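Local coordinates for protein transcriptional regulator, PadR family (Bacillus cereus, PDB 4ESB) that regulates transcription by binding DNA through a winged helix-turn-helix domain of the PadR family, at the interface of chains A and B. Residues are numbered along the deposited sequence; one frame, centred on the assembly and turned at random. Chains: chain A/B, Transcriptional regulator, PadR family.

The interface of chains A and B. Residues chain A 94, 97-98, 101-102; chain B 9, 13, 37, 87, 91.
A:Val98 meets the indole of B:Trp91 tip to tip at the densest point of this PadR-family interface, where helix 78-101 of chain A, C-terminal to the winged helix-turn-helix region, packs against the same helix and the N-terminal helix 10-20 of chain B. Methyl CG1 of A:Val98 stands over one indole face, 3.3 Å above the plane, and lies 3.3 Å from B:Trp91 CE2, over that end of the fused bond and displaced toward the NE1 rim. The CH-pi geometry extends to both rings but is centred more nearly on the five-membered one. CG1 is placed there by a chi1 of 170°, anti to the backbone N; the same rotamer turns CG2 away from the indole and toward helix 10-20. That second methyl sits 3.5 Å from CG2 of B:Val9 and 3.7 Å from SG of B:Cys13, so the two branches of one valine engage separate elements of chain B. A:Val98 accordingly buries 63 Å² of its surface, against 34 Å² for B:Trp91. Beside it, A:Leu101 brings CD2 within 3.5 Å of CB of B:Cys13, whose thiol also makes a weak hydrogen bond to the carbonyl O of B:Val9 within its own chain.

Packing slackens toward the margins. A:Leu102, just beyond the helix end, still sets CD1 3.7 Å from the pyrrole-side atom CD1 of B:Trp91, but reaches CE2 of B:Phe87 only at 4.2 Å. A:Val94 touches B:Val9 through CG2 alone and, like B:Phe87, loses just 15 Å² to the partner. At another margin, the methyl of A:Thr97 faces the ring of B:Phe37; their modelled separation is too short to be reliable, so its closeness is no evidence of tight packing. No polar atom of one chain is near enough to bond one of the other, and the patch is held by apolar contact. Two-fold symmetry repeats it with the chains exchanged, consistent with a homodimer.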
# COMPACT_ATOMS: atom_id res chain seq x y z
N VAL A 94 1.14 8.29 -2.16
CA VAL A 94 0.58 7.14 -2.86
C VAL A 94 -0.95 7.19 -2.89
O VAL A 94 -1.57 6.88 -3.91
CB VAL A 94 1.04 5.82 -2.22
CG1 VAL A 94 0.55 5.72 -0.78
CG2 VAL A 94 0.55 4.63 -3.03
N THR A 97 -1.97 9.70 -5.44
CA THR A 97 -1.60 9.21 -6.77
C THR A 97 -2.57 8.13 -7.27
O THR A 97 -3.09 8.23 -8.38
CB THR A 97 -0.16 8.66 -6.78
OG1 THR A 97 0.76 9.72 -6.50
CG2 THR A 97 0.18 8.04 -8.12
N VAL A 98 -2.79 7.11 -6.45
CA VAL A 98 -3.65 6.00 -6.84
C VAL A 98 -5.12 6.43 -6.94
O VAL A 98 -5.82 6.05 -7.88
CB VAL A 98 -3.53 4.82 -5.85
CG1 VAL A 98 -4.60 3.77 -6.12
CG2 VAL A 98 -2.14 4.20 -5.95
N LEU A 101 -5.88 8.44 -10.04
CA LEU A 101 -5.81 7.59 -11.23
C LEU A 101 -7.08 6.77 -11.44
O LEU A 101 -7.63 6.74 -12.54
CB LEU A 101 -4.61 6.65 -11.13
CG LEU A 101 -4.43 5.73 -12.34
CD1 LEU A 101 -4.21 6.55 -13.60
CD2 LEU A 101 -3.27 4.77 -12.12
N LEU A 102 -7.54 6.12 -10.38
CA LEU A 102 -8.66 5.19 -10.47
C LEU A 102 -10.01 5.88 -10.68
O LEU A 102 -11.06 5.25 -10.52
CB LEU A 102 -8.73 4.31 -9.22
CG LEU A 102 -7.54 3.36 -9.01
CD1 LEU A 102 -7.75 2.50 -7.77
CD2 LEU A 102 -7.33 2.49 -10.24
N VAL B 9 1.60 -0.79 -5.19
CA VAL B 9 0.39 -0.52 -5.95
C VAL B 9 0.64 -0.27 -7.43
O VAL B 9 -0.28 0.04 -8.18
CB VAL B 9 -0.33 0.72 -5.38
CG1 VAL B 9 -0.65 0.52 -3.91
CG2 VAL B 9 0.52 1.96 -5.60
N CYS B 13 -1.92 -0.26 -10.82
CA CYS B 13 -2.15 0.96 -11.57
C CYS B 13 -1.79 0.77 -13.04
O CYS B 13 -2.38 1.37 -13.92
CB CYS B 13 -1.36 2.12 -10.97
SG CYS B 13 -1.96 2.64 -9.35
N PHE B 37 3.69 8.99 -10.59
CA PHE B 37 4.75 8.02 -10.34
C PHE B 37 6.05 8.55 -10.94
O PHE B 37 6.53 8.05 -11.95
CB PHE B 37 4.42 6.66 -10.95
CG PHE B 37 3.24 5.98 -10.32
CD1 PHE B 37 1.94 6.32 -10.68
CD2 PHE B 37 3.42 4.98 -9.38
CE1 PHE B 37 0.85 5.69 -10.10
CE2 PHE B 37 2.34 4.34 -8.80
CZ PHE B 37 1.05 4.70 -9.16
N PHE B 87 -7.69 -5.81 -7.07
CA PHE B 87 -6.90 -4.66 -6.63
C PHE B 87 -7.77 -3.46 -6.28
O PHE B 87 -7.55 -2.80 -5.27
CB PHE B 87 -5.89 -4.26 -7.71
CG PHE B 87 -5.20 -2.95 -7.44
CD1 PHE B 87 -4.21 -2.87 -6.48
CD2 PHE B 87 -5.56 -1.81 -8.13
CE1 PHE B 87 -3.57 -1.67 -6.22
CE2 PHE B 87 -4.93 -0.60 -7.88
CZ PHE B 87 -3.93 -0.53 -6.92
N TRP B 91 -7.83 -1.98 -2.62
CA TRP B 91 -7.35 -0.61 -2.49
C TRP B 91 -8.35 0.32 -1.80
O TRP B 91 -7.98 1.14 -0.97
CB TRP B 91 -6.99 -0.00 -3.84
CG TRP B 91 -6.76 1.46 -3.69
CD1 TRP B 91 -7.59 2.47 -4.09
CD2 TRP B 91 -5.64 2.08 -3.05
NE1 TRP B 91 -7.05 3.68 -3.75
CE2 TRP B 91 -5.85 3.47 -3.11
CE3 TRP B 91 -4.48 1.60 -2.44
CZ2 TRP B 91 -4.94 4.39 -2.58
CZ3 TRP B 91 -3.58 2.51 -1.92
CH2 TRP B 91 -3.81 3.89 -1.99